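Alkane monooxygenase (Geobacillus thermodenitrificans, PDB 3B9O) is a TIM-barrel protein of the luciferase-like monooxygenase family that binds flavin mononucleotide. Local coordinates at residues L171-W176 with Q219-I224; L122-K127 with L213-P218. One frame throughout, in Å; residues are numbered along the deposited sequence.

Contact 1: L171-W176 with Q219-I224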
ATOM      1  N   LEU A 171     -11.783 -19.218  -0.997  1.00 14.76           N
ATOM      2  CA  LEU A 171     -13.014 -18.534  -0.538  1.00 12.90           C
ATOM      3  C   LEU A 171     -13.621 -17.560  -1.558  1.00 11.12           C
ATOM      4  O   LEU A 171     -14.814 -17.604  -1.892  1.00 13.02           O
ATOM      5  CB  LEU A 171     -12.753 -17.831   0.823  1.00 11.93           C
ATOM      6  CG  LEU A 171     -12.373 -18.757   1.996  1.00 11.64           C
ATOM      7  CD1 LEU A 171     -11.908 -17.965   3.210  1.00 13.45           C
ATOM      8  CD2 LEU A 171     -13.565 -19.724   2.368  1.00 15.96           C
ATOM      9  N   TRP A 172     -12.780 -16.683  -2.074  1.00 14.42           N
ATOM     10  CA  TRP A 172     -13.230 -15.614  -2.941  1.00 18.44           C
ATOM     11  C   TRP A 172     -13.620 -16.023  -4.356  1.00 22.32           C
ATOM     12  O   TRP A 172     -14.515 -15.427  -4.919  1.00 15.58           O
ATOM     13  CB  TRP A 172     -12.147 -14.540  -3.031  1.00 10.73           C
ATOM     14  CG  TRP A 172     -11.952 -13.752  -1.770  1.00 10.18           C
ATOM     15  CD1 TRP A 172     -12.911 -13.419  -0.861  1.00 13.30           C
ATOM     16  CD2 TRP A 172     -10.744 -13.103  -1.346  1.00 10.99           C
ATOM     17  NE1 TRP A 172     -12.363 -12.644   0.138  1.00 12.90           N
ATOM     18  CE2 TRP A 172     -11.042 -12.412  -0.144  1.00 15.80           C
ATOM     19  CE3 TRP A 172      -9.425 -13.053  -1.854  1.00 12.61           C
ATOM     20  CZ2 TRP A 172     -10.065 -11.712   0.582  1.00 12.61           C
ATOM     21  CZ3 TRP A 172      -8.457 -12.351  -1.154  1.00 16.10           C
ATOM     22  CH2 TRP A 172      -8.783 -11.676   0.060  1.00 16.16           C
ATOM     23  N   GLU A 173     -12.918 -17.017  -4.908  1.00 17.02           N
ATOM     24  CA  GLU A 173     -13.008 -17.398  -6.314  1.00 16.64           C
ATOM     25  C   GLU A 173     -13.741 -18.706  -6.501  1.00 13.05           C
ATOM     26  O   GLU A 173     -14.394 -18.905  -7.516  1.00 17.51           O
ATOM     27  CB  GLU A 173     -11.613 -17.581  -6.937  1.00 17.68           C
ATOM     28  CG  GLU A 173     -10.699 -16.319  -6.943  1.00 16.25           C
ATOM     29  CD  GLU A 173     -11.215 -15.251  -7.898  1.00 23.98           C
ATOM     30  OE1 GLU A 173     -10.998 -14.066  -7.611  1.00 25.75           O
ATOM     31  OE2 GLU A 173     -11.824 -15.605  -8.924  1.00 19.48           O
ATOM     32  N   GLY A 174     -13.607 -19.600  -5.542  1.00 17.52           N
ATOM     33  CA  GLY A 174     -14.093 -20.979  -5.754  1.00 19.37           C
ATOM     34  C   GLY A 174     -15.300 -21.462  -4.939  1.00 24.96           C
ATOM     35  O   GLY A 174     -15.981 -22.447  -5.306  1.00 24.12           O
ATOM     36  N   SER A 175     -15.568 -20.821  -3.817  1.00 14.44           N
ATOM     37  CA  SER A 175     -16.596 -21.344  -2.945  1.00 14.38           C
ATOM     38  C   SER A 175     -18.013 -21.188  -3.512  1.00 13.83           C
ATOM     39  O   SER A 175     -18.798 -22.151  -3.528  1.00 15.52           O
ATOM     40  CB  SER A 175     -16.442 -20.745  -1.568  1.00 14.56           C
ATOM     41  OG  SER A 175     -17.450 -21.201  -0.688  1.00 15.80           O
ATOM     42  N   TRP A 176     -18.355 -19.991  -3.970  1.00 16.12           N
ATOM     43  CA  TRP A 176     -19.666 -19.725  -4.557  1.00 19.95           C
ATOM     44  C   TRP A 176     -19.427 -19.529  -6.036  1.00 21.58           C
ATOM     45  O   TRP A 176     -18.546 -18.764  -6.400  1.00 19.24           O
ATOM     46  CB  TRP A 176     -20.272 -18.418  -4.023  1.00 16.50           C
ATOM     47  CG  TRP A 176     -20.625 -18.428  -2.551  1.00 18.73           C
ATOM     48  CD1 TRP A 176     -19.814 -18.847  -1.502  1.00 22.20           C
ATOM     49  CD2 TRP A 176     -21.855 -18.021  -1.959  1.00 12.32           C
ATOM     50  NE1 TRP A 176     -20.492 -18.735  -0.330  1.00 14.49           N
ATOM     51  CE2 TRP A 176     -21.732 -18.203  -0.579  1.00  9.99           C
ATOM     52  CE3 TRP A 176     -23.061 -17.495  -2.467  1.00 13.11           C
ATOM     53  CZ2 TRP A 176     -22.771 -17.884   0.318  1.00 14.22           C
ATOM     54  CZ3 TRP A 176     -24.085 -17.181  -1.577  1.00  8.33           C
ATOM     55  CH2 TRP A 176     -23.939 -17.383  -0.203  1.00 12.71           C
ATOM     56  N   GLN A 219     -15.278  -7.700  -7.856  1.00 15.90           N
ATOM     57  CA  GLN A 219     -13.919  -8.150  -8.146  1.00 14.41           C
ATOM     58  C   GLN A 219     -13.617  -9.571  -7.694  1.00 12.21           C
ATOM     59  O   GLN A 219     -12.598 -10.144  -8.125  1.00 15.01           O
ATOM     60  CB  GLN A 219     -12.934  -7.227  -7.452  1.00 13.74           C
ATOM     61  CG  GLN A 219     -12.932  -5.822  -8.007  1.00 17.29           C
ATOM     62  CD  GLN A 219     -11.840  -4.947  -7.417  1.00 15.66           C
ATOM     63  OE1 GLN A 219     -11.800  -4.704  -6.213  1.00 18.86           O
ATOM     64  NE2 GLN A 219     -11.008  -4.426  -8.259  1.00  6.77           N
ATOM     65  N   ARG A 220     -14.445 -10.072  -6.770  1.00 14.71           N
ATOM     66  CA  ARG A 220     -14.230 -11.284  -5.970  1.00 22.37           C
ATOM     67  C   ARG A 220     -12.984 -11.190  -5.094  1.00 11.18           C
ATOM     68  O   ARG A 220     -13.122 -11.019  -3.891  1.00 18.98           O
ATOM     69  CB  ARG A 220     -14.262 -12.594  -6.805  1.00 14.81           C
ATOM     70  CG  ARG A 220     -15.667 -13.025  -7.368  1.00 10.76           C
ATOM     71  CD  ARG A 220     -15.378 -14.365  -8.083  1.00 20.97           C
ATOM     72  NE  ARG A 220     -16.534 -15.126  -8.535  1.00 15.52           N
ATOM     73  CZ  ARG A 220     -17.129 -16.078  -7.821  1.00 13.19           C
ATOM     74  NH1 ARG A 220     -16.709 -16.358  -6.596  1.00 12.27           N
ATOM     75  NH2 ARG A 220     -18.154 -16.757  -8.343  1.00 17.68           N
ATOM     76  N   THR A 221     -11.785 -11.350  -5.674  1.00 14.99           N
ATOM     77  CA  THR A 221     -10.523 -11.103  -4.969  1.00 16.39           C
ATOM     78  C   THR A 221     -10.195  -9.590  -5.089  1.00 15.73           C
ATOM     79  O   THR A 221     -10.243  -9.033  -6.199  1.00 13.18           O
ATOM     80  CB  THR A 221      -9.379 -11.980  -5.538  1.00 16.06           C
ATOM     81  OG1 THR A 221      -9.725 -13.367  -5.391  1.00 13.54           O
ATOM     82  CG2 THR A 221      -8.035 -11.665  -4.894  1.00 15.14           C
ATOM     83  N   PRO A 222      -9.861  -8.925  -3.963  1.00 13.59           N
ATOM     84  CA  PRO A 222      -9.411  -7.499  -4.053  1.00 12.33           C
ATOM     85  C   PRO A 222      -8.158  -7.408  -4.951  1.00 14.10           C
ATOM     86  O   PRO A 222      -7.425  -8.405  -5.096  1.00 11.85           O
ATOM     87  CB  PRO A 222      -9.025  -7.150  -2.608  1.00 11.55           C
ATOM     88  CG  PRO A 222      -9.743  -8.134  -1.752  1.00 19.82           C
ATOM     89  CD  PRO A 222      -9.819  -9.423  -2.583  1.00 15.21           C
ATOM     90  N   VAL A 223      -7.915  -6.249  -5.555  1.00 12.84           N
ATOM     91  CA  VAL A 223      -6.661  -6.043  -6.250  1.00  9.76           C
ATOM     92  C   VAL A 223      -5.542  -6.327  -5.265  1.00 14.11           C
ATOM     93  O   VAL A 223      -5.548  -5.810  -4.118  1.00 12.41           O
ATOM     94  CB  VAL A 223      -6.546  -4.623  -6.841  1.00 12.69           C
ATOM     95  CG1 VAL A 223      -5.114  -4.414  -7.347  1.00 12.52           C
ATOM     96  CG2 VAL A 223      -7.527  -4.493  -8.006  1.00 16.83           C
ATOM     97  N   ILE A 224      -4.597  -7.174  -5.679  1.00 12.75           N
ATOM     98  CA  ILE A 224      -3.520  -7.610  -4.768  1.00  6.10           C
ATOM     99  C   ILE A 224      -2.248  -6.779  -4.902  1.00  9.78           C
ATOM    100  O   ILE A 224      -1.583  -6.791  -5.932  1.00 13.39           O
ATOM    101  CB  ILE A 224      -3.139  -9.134  -4.970  1.00 13.62           C
ATOM    102  CG1 ILE A 224      -4.384 -10.044  -4.856  1.00 14.65           C
ATOM    103  CG2 ILE A 224      -1.959  -9.517  -3.943  1.00 18.05           C
ATOM    104  CD1 ILE A 224      -5.094  -9.990  -3.468  1.00 20.80           C
TER
HETATM  105  O   HOH W   1     -16.819 -17.614  -3.883  1.00 12.50           O
HETATM  106  O   HOH W   2     -11.047 -12.230  -9.455  1.00 15.97           O
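Trp172 and Pro222 make the tightly packed half of this contact, between the C-terminal part of helix 154-174 and the approach to strand 223-227 of the barrel sheet. Pro222 CD sits 3.5 Å from the centroid of the six-membered ring of Trp172 and only 12° off the ring normal, which identifies a CH-pi contact. Arg220 O covers the same face nearer the five-membered ring, and Thr221 CG2 reaches Trp172 CE3 at 3.6 Å. The indole is fixed further by its NE1, which is hydrogen-bonded to Ala116 O of helix 112-125.

Thr221 sets its methyl against Trp172 and its hydroxyl against Glu173. With chi1 at -60°, OG1 stands anti to the carbonyl carbon and donates to Glu173 OE1 at 2.7 Å, using the anti lone pair of that carboxylate oxygen. Water 2 donates to both Glu173 OE1 and Gln219 O, while Glu173 OE2 forms a salt bridge with Arg434.

The other half is polar and partly water-mediated. The chain of Arg220 is extended from CG to NE and carries the guanidinium to the carbonyls where the helix runs out. NH1 donates to Trp172 O at 2.9 Å. Trp176 O receives two bonds, from Arg220 NH1 at 3.0 Å and from Arg220 NH2 at 2.8 Å, an end-on grip on a single atom. Water 1 bridges here, donating to Leu171 O and accepting from Trp176 N and, weakly, from Arg220 NH1. The more open side is at Trp176, a partly exposed residue that turns its indole away from 219-224, with NE1 bonded to His212 O.

Arg220 NH2 also forms a salt bridge with Asp178. A guanidinium set among carbonyls of the helix and the loop after it, and a carboxylate, should remain positively charged, and its charge probably offsets the negative end of the helix dipole.

Contact 2: L122-K127 with L213-P218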
ATOM      1  N   LEU A 122     -16.144  -5.224   1.961  1.00 12.68           N
ATOM      2  CA  LEU A 122     -15.710  -3.969   1.344  1.00  9.11           C
ATOM      3  C   LEU A 122     -15.813  -4.027  -0.171  1.00 16.39           C
ATOM      4  O   LEU A 122     -16.136  -3.028  -0.780  1.00 13.04           O
ATOM      5  CB  LEU A 122     -14.306  -3.566   1.775  1.00  8.01           C
ATOM      6  CG  LEU A 122     -14.116  -3.344   3.281  1.00 13.09           C
ATOM      7  CD1 LEU A 122     -12.600  -3.166   3.652  1.00  9.93           C
ATOM      8  CD2 LEU A 122     -14.980  -2.134   3.794  1.00 16.01           C
ATOM      9  N   ASP A 123     -15.529  -5.180  -0.783  1.00 10.69           N
ATOM     10  CA  ASP A 123     -15.685  -5.291  -2.227  1.00 11.15           C
ATOM     11  C   ASP A 123     -17.142  -5.028  -2.678  1.00 14.88           C
ATOM     12  O   ASP A 123     -17.365  -4.407  -3.720  1.00 15.04           O
ATOM     13  CB  ASP A 123     -15.187  -6.654  -2.763  1.00 11.04           C
ATOM     14  CG  ASP A 123     -14.950  -6.620  -4.282  1.00 13.86           C
ATOM     15  OD1 ASP A 123     -14.314  -5.658  -4.703  1.00 12.20           O
ATOM     16  OD2 ASP A 123     -15.340  -7.563  -5.031  1.00 11.79           O
ATOM     17  N   HIS A 124     -18.110  -5.546  -1.914  1.00 13.10           N
ATOM     18  CA  HIS A 124     -19.536  -5.194  -2.113  1.00 12.24           C
ATOM     19  C   HIS A 124     -19.796  -3.706  -1.822  1.00 13.88           C
ATOM     20  O   HIS A 124     -20.346  -2.978  -2.696  1.00 13.58           O
ATOM     21  CB  HIS A 124     -20.454  -6.030  -1.191  1.00 10.38           C
ATOM     22  CG  HIS A 124     -20.639  -7.447  -1.642  1.00 12.87           C
ATOM     23  ND1 HIS A 124     -21.202  -7.767  -2.860  1.00 10.99           N
ATOM     24  CD2 HIS A 124     -20.337  -8.626  -1.045  1.00 10.41           C
ATOM     25  CE1 HIS A 124     -21.227  -9.082  -3.001  1.00 14.27           C
ATOM     26  NE2 HIS A 124     -20.682  -9.629  -1.928  1.00 12.86           N
ATOM     27  N   LEU A 125     -19.447  -3.257  -0.618  1.00 13.20           N
ATOM     28  CA  LEU A 125     -19.857  -1.889  -0.167  1.00 11.59           C
ATOM     29  C   LEU A 125     -19.247  -0.816  -1.127  1.00 16.72           C
ATOM     30  O   LEU A 125     -19.936   0.131  -1.540  1.00 14.26           O
ATOM     31  CB  LEU A 125     -19.433  -1.648   1.280  1.00  9.25           C
ATOM     32  CG  LEU A 125     -20.163  -2.525   2.311  1.00  6.72           C
ATOM     33  CD1 LEU A 125     -19.569  -2.199   3.715  1.00  7.85           C
ATOM     34  CD2 LEU A 125     -21.694  -2.344   2.166  1.00  9.55           C
ATOM     35  N   THR A 126     -17.989  -1.028  -1.535  1.00 11.38           N
ATOM     36  CA  THR A 126     -17.269  -0.110  -2.444  1.00 10.27           C
ATOM     37  C   THR A 126     -17.557  -0.340  -3.921  1.00 15.70           C
ATOM     38  O   THR A 126     -17.049   0.419  -4.774  1.00 11.71           O
ATOM     39  CB  THR A 126     -15.720  -0.176  -2.280  1.00 10.45           C
ATOM     40  OG1 THR A 126     -15.250  -1.435  -2.801  1.00 15.39           O
ATOM     41  CG2 THR A 126     -15.335  -0.026  -0.820  1.00 12.50           C
ATOM     42  N   LYS A 127     -18.353  -1.375  -4.230  1.00 14.10           N
ATOM     43  CA  LYS A 127     -18.664  -1.724  -5.610  1.00 16.81           C
ATOM     44  C   LYS A 127     -17.373  -1.979  -6.426  1.00 14.84           C
ATOM     45  O   LYS A 127     -17.163  -1.455  -7.535  1.00 13.17           O
ATOM     46  CB  LYS A 127     -19.631  -0.699  -6.234  1.00 14.81           C
ATOM     47  CG  LYS A 127     -21.076  -0.788  -5.674  1.00 15.41           C
ATOM     48  CD  LYS A 127     -21.703  -2.172  -6.008  1.00 19.26           C
ATOM     49  CE  LYS A 127     -23.081  -2.391  -5.303  1.00 16.96           C
ATOM     50  NZ  LYS A 127     -22.900  -2.732  -3.864  1.00 22.20           N
ATOM     51  N   LEU A 213     -18.553 -17.208   3.637  1.00 16.13           N
ATOM     52  CA  LEU A 213     -19.790 -16.638   4.186  1.00 18.09           C
ATOM     53  C   LEU A 213     -20.471 -15.643   3.224  1.00 13.51           C
ATOM     54  O   LEU A 213     -21.635 -15.339   3.391  1.00 14.89           O
ATOM     55  CB  LEU A 213     -19.471 -15.946   5.530  1.00 13.82           C
ATOM     56  CG  LEU A 213     -19.145 -16.893   6.732  1.00 23.18           C
ATOM     57  CD1 LEU A 213     -18.618 -16.134   7.964  1.00 16.40           C
ATOM     58  CD2 LEU A 213     -20.324 -17.844   7.125  1.00 24.02           C
ATOM     59  N   CYS A 214     -19.735 -15.150   2.224  1.00 17.70           N
ATOM     60  CA  CYS A 214     -20.205 -14.068   1.358  1.00 14.11           C
ATOM     61  C   CYS A 214     -20.477 -14.510  -0.085  1.00 18.08           C
ATOM     62  O   CYS A 214     -19.841 -15.428  -0.637  1.00 15.16           O
ATOM     63  CB  CYS A 214     -19.178 -12.901   1.354  1.00 13.78           C
ATOM     64  SG  CYS A 214     -18.504 -12.503   2.952  1.00 15.48           S
ATOM     65  N   GLU A 215     -21.427 -13.840  -0.707  1.00 12.75           N
ATOM     66  CA  GLU A 215     -21.760 -14.106  -2.098  1.00 11.40           C
ATOM     67  C   GLU A 215     -20.737 -13.408  -2.982  1.00 16.77           C
ATOM     68  O   GLU A 215     -20.067 -12.473  -2.495  1.00 15.46           O
ATOM     69  CB  GLU A 215     -23.168 -13.651  -2.422  1.00  8.49           C
ATOM     70  CG  GLU A 215     -23.357 -12.088  -2.520  1.00 19.78           C
ATOM     71  CD  GLU A 215     -24.816 -11.752  -2.788  1.00 20.64           C
ATOM     72  OE1 GLU A 215     -25.161 -11.723  -3.993  1.00 17.09           O
ATOM     73  OE2 GLU A 215     -25.608 -11.539  -1.811  1.00 13.05           O
ATOM     74  N   PRO A 216     -20.588 -13.871  -4.258  1.00 18.12           N
ATOM     75  CA  PRO A 216     -19.654 -13.201  -5.202  1.00 17.27           C
ATOM     76  C   PRO A 216     -19.848 -11.662  -5.298  1.00 19.83           C
ATOM     77  O   PRO A 216     -20.981 -11.155  -5.443  1.00 13.73           O
ATOM     78  CB  PRO A 216     -19.911 -13.901  -6.547  1.00 12.12           C
ATOM     79  CG  PRO A 216     -20.408 -15.278  -6.164  1.00 16.85           C
ATOM     80  CD  PRO A 216     -21.218 -15.071  -4.857  1.00 13.85           C
ATOM     81  N   SER A 217     -18.720 -10.956  -5.184  1.00 13.94           N
ATOM     82  CA  SER A 217     -18.716  -9.488  -5.195  1.00 13.54           C
ATOM     83  C   SER A 217     -18.092  -9.086  -6.543  1.00 19.53           C
ATOM     84  O   SER A 217     -17.598 -10.011  -7.265  1.00 15.20           O
ATOM     85  CB  SER A 217     -17.930  -8.998  -3.998  1.00 16.32           C
ATOM     86  OG  SER A 217     -16.563  -9.428  -4.120  1.00 14.16           O
ATOM     87  N   PRO A 218     -18.113  -7.769  -6.920  1.00 14.08           N
ATOM     88  CA  PRO A 218     -17.672  -7.359  -8.274  1.00  9.03           C
ATOM     89  C   PRO A 218     -16.283  -7.843  -8.713  1.00 12.57           C
ATOM     90  O   PRO A 218     -16.145  -8.358  -9.800  1.00 15.17           O
ATOM     91  CB  PRO A 218     -17.760  -5.810  -8.208  1.00 13.32           C
ATOM     92  CG  PRO A 218     -18.912  -5.608  -7.284  1.00 14.03           C
ATOM     93  CD  PRO A 218     -18.584  -6.574  -6.166  1.00 12.25           C
TER
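Asp123 OD2 gathers three donors: Ser217 OG, the backbone N of Gln219 and, weakly, the N of Arg220. The modelled separation of Ser217 OG from Asp123 OD2, 2.4 Å, is very short for a hydrogen bond and its exact value is doubtful. A chi1 of 63° places Ser217 OG between its own backbone N and carbonyl carbon, facing the carboxylate. Ser217 CB meanwhile lies over the centre of the His124 ring, 3.5 Å from the centroid, a CH-pi contact.

At the ring edge, His124 NE2 donates to Glu215 O at 3.0 Å with an N-H...O angle of 150°; the oxygen is near the imidazole plane, whereas the donor stands 46° above the carbonyl plane. These residues fasten the loop before strand 223-227 to the C-terminal end of helix 112-125, one of the helices around the TIM barrel. That helix closes in a Schellman motif at Lys127, whose phi is positive. Lys127 NZ folds back to His124 O at 2.8 Å, approaching from the face opposite to that used by Lys127 N. Beside this turn, Pro218 CD rests 3.5 Å from Asp123 O, and Pro218 CG lies 4.0 Å from Lys127 C.

From the N terminus the segments come in the order 122-127, 171-176, 213-218 and 219-224, so the two contacts cross rather than nest. Contact 2 closes the longer loop, with 85 residues between its segments, including strand 130-135 and helix 154-174. Contact 1 closes a loop of 42 residues holding two short antiparallel hairpins but no helix. Because 213-218 runs straight into 219-224, one connection is held first by helix 112-125 and then by helix 154-174 before it enters strand 223-227, the parallel neighbour of strand 130-135. The contact centres are about 9 Å apart, and Trp176 CB packs 3.6 Å from Pro216 CD.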